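PDB 4LMO: telomerase reverse transcriptase from Takifugu rubripes, which carries, in this fragment, the RNA-binding domain of telomerase, the reverse transcriptase that lengthens chromosome ends by copying its own RNA template. Local coordinates for residues R153-S158 / F212-V217. Residues are numbered along the deposited sequence; the frame is centred on the assembly and turned at random.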
loop_
_atom_site.group_PDB
_atom_site.type_symbol
_atom_site.label_atom_id
_atom_site.label_comp_id
_atom_site.label_asym_id
_atom_site.label_seq_id
_atom_site.Cartn_x
_atom_site.Cartn_y
_atom_site.Cartn_z
ATOM N N ARG A 153 1.942 -5.889 11.484
ATOM C CA ARG A 153 3.183 -6.439 12.031
ATOM C C ARG A 153 3.216 -7.961 11.917
ATOM O O ARG A 153 4.191 -8.531 11.416
ATOM C CB ARG A 153 3.381 -6.012 13.493
ATOM C CG ARG A 153 4.600 -6.627 14.176
ATOM C CD ARG A 153 5.896 -6.087 13.592
ATOM N NE ARG A 153 7.072 -6.882 13.950
ATOM C CZ ARG A 153 7.732 -7.678 13.109
ATOM N NH1 ARG A 153 7.334 -7.809 11.848
ATOM N NH2 ARG A 153 8.796 -8.346 13.529
ATOM N N PHE A 154 2.146 -8.604 12.384
ATOM C CA PHE A 154 2.004 -10.052 12.284
ATOM C C PHE A 154 2.036 -10.510 10.826
ATOM O O PHE A 154 2.714 -11.482 10.492
ATOM C CB PHE A 154 0.711 -10.521 12.969
ATOM C CG PHE A 154 0.421 -11.984 12.778
ATOM C CD1 PHE A 154 1.037 -12.940 13.581
ATOM C CD2 PHE A 154 -0.455 -12.409 11.784
ATOM C CE1 PHE A 154 0.782 -14.290 13.401
ATOM C CE2 PHE A 154 -0.715 -13.758 11.598
ATOM C CZ PHE A 154 -0.094 -14.698 12.406
ATOM N N PHE A 155 1.300 -9.799 9.975
ATOM C CA PHE A 155 1.202 -10.116 8.553
ATOM C C PHE A 155 2.568 -10.089 7.863
ATOM O O PHE A 155 2.907 -11.009 7.117
ATOM C CB PHE A 155 0.223 -9.154 7.872
ATOM C CG PHE A 155 0.053 -9.391 6.398
ATOM C CD1 PHE A 155 -0.728 -10.444 5.930
ATOM C CD2 PHE A 155 0.658 -8.548 5.474
ATOM C CE1 PHE A 155 -0.891 -10.656 4.570
ATOM C CE2 PHE A 155 0.498 -8.755 4.114
ATOM C CZ PHE A 155 -0.279 -9.808 3.662
ATOM N N LEU A 156 3.344 -9.041 8.128
ATOM C CA LEU A 156 4.678 -8.889 7.542
ATOM C C LEU A 156 5.690 -9.874 8.126
ATOM O O LEU A 156 6.596 -10.328 7.425
ATOM C CB LEU A 156 5.177 -7.446 7.685
ATOM C CG LEU A 156 4.428 -6.385 6.870
ATOM C CD1 LEU A 156 4.904 -4.990 7.237
ATOM C CD2 LEU A 156 4.559 -6.622 5.368
ATOM N N ARG A 157 5.523 -10.201 9.406
ATOM C CA ARG A 157 6.373 -11.179 10.082
ATOM C C ARG A 157 6.128 -12.594 9.558
ATOM O O ARG A 157 7.073 -13.362 9.362
ATOM C CB ARG A 157 6.156 -11.105 11.599
ATOM C CG ARG A 157 6.416 -12.391 12.372
ATOM C CD ARG A 157 6.216 -12.170 13.860
ATOM N NE ARG A 157 7.380 -11.519 14.459
ATOM C CZ ARG A 157 7.334 -10.662 15.474
ATOM N NH1 ARG A 157 6.176 -10.318 16.023
ATOM N NH2 ARG A 157 8.458 -10.138 15.936
ATOM N N SER A 158 4.857 -12.923 9.325
ATOM C CA SER A 158 4.458 -14.263 8.885
ATOM C C SER A 158 4.983 -14.623 7.492
ATOM O O SER A 158 5.276 -15.788 7.218
ATOM C CB SER A 158 2.933 -14.427 8.943
ATOM O OG SER A 158 2.284 -13.688 7.921
ATOM N N PHE A 212 -2.834 -0.785 -0.205
ATOM C CA PHE A 212 -1.864 0.182 0.295
ATOM C C PHE A 212 -0.575 -0.475 0.792
ATOM O O PHE A 212 0.486 -0.284 0.192
ATOM C CB PHE A 212 -2.487 1.094 1.368
ATOM C CG PHE A 212 -1.647 2.297 1.704
ATOM C CD1 PHE A 212 -1.623 3.402 0.861
ATOM C CD2 PHE A 212 -0.879 2.325 2.862
ATOM C CE1 PHE A 212 -0.846 4.510 1.164
ATOM C CE2 PHE A 212 -0.101 3.429 3.173
ATOM C CZ PHE A 212 -0.082 4.522 2.321
ATOM N N VAL A 213 -0.668 -1.253 1.868
ATOM C CA VAL A 213 0.513 -1.849 2.502
ATOM C C VAL A 213 1.310 -2.746 1.553
ATOM O O VAL A 213 2.509 -2.531 1.348
ATOM C CB VAL A 213 0.148 -2.585 3.812
ATOM C CG1 VAL A 213 1.293 -3.472 4.291
ATOM C CG2 VAL A 213 -0.235 -1.576 4.888
ATOM N N VAL A 214 0.639 -3.729 0.958
ATOM C CA VAL A 214 1.279 -4.637 -0.002
ATOM C C VAL A 214 1.789 -3.889 -1.241
ATOM O O VAL A 214 2.840 -4.231 -1.791
ATOM C CB VAL A 214 0.341 -5.806 -0.379
ATOM C CG1 VAL A 214 0.843 -6.555 -1.606
ATOM C CG2 VAL A 214 0.196 -6.755 0.803
ATOM N N GLY A 215 1.052 -2.861 -1.658
ATOM C CA GLY A 215 1.478 -1.983 -2.750
ATOM C C GLY A 215 2.845 -1.370 -2.501
ATOM O O GLY A 215 3.713 -1.391 -3.372
ATOM N N LEU A 216 3.036 -0.840 -1.298
ATOM C CA LEU A 216 4.308 -0.245 -0.901
ATOM C C LEU A 216 5.438 -1.267 -0.910
ATOM O O LEU A 216 6.534 -0.987 -1.399
ATOM C CB LEU A 216 4.185 0.397 0.482
ATOM C CG LEU A 216 3.173 1.541 0.607
ATOM C CD1 LEU A 216 2.942 1.894 2.068
ATOM C CD2 LEU A 216 3.626 2.759 -0.183
ATOM N N VAL A 217 5.158 -2.449 -0.368
ATOM C CA VAL A 217 6.120 -3.541 -0.332
ATOM C C VAL A 217 6.494 -3.965 -1.758
ATOM O O VAL A 217 7.679 -4.102 -2.074
ATOM C CB VAL A 217 5.593 -4.732 0.505
ATOM C CG1 VAL A 217 6.585 -5.885 0.508
ATOM C CG2 VAL A 217 5.304 -4.295 1.933
#
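Phe-155 and Leu-156 reach from the last turn of helix 142-158 to Val-214 and Val-217 on helix 191-220. The Phe-155 CB points toward the valine helix, and CG lies anti to the backbone N, beside the carbonyl carbon (chi1 180°), which carries CE2 to the Val-214 methyl. Beyond CG, the CD2 branch leads to CE2, which lies 3.9 Å from Val-214 CG2; CZ is about 4.2 Å from the same CG2. The methyl approaches the ring obliquely, the two side chains crossing at about a right angle. A long, flat phenylalanine suits this place because its ring reaches across the wide helix spacing to the short Val-214 branch. Phe-161 meets the same ring, their planes about 80° apart.

Leu-156 makes a second bridge, its CD2 methyl 4.2 Å from Val-217 CG2. Branched aliphatic chains fill such a largely buried seam without polar groups to satisfy. Ser-158 OG gives Phe-155 O a hydroxyl donor (2.9 Å) above the carbonyl plane, in the last helical turn. No hydrogen bond crosses between the segments: this is loose apolar helix-helix packing at a 9.3 Å CA separation (Leu-156 to Val-214), within the largely helical core of the telomerase RNA-binding domain.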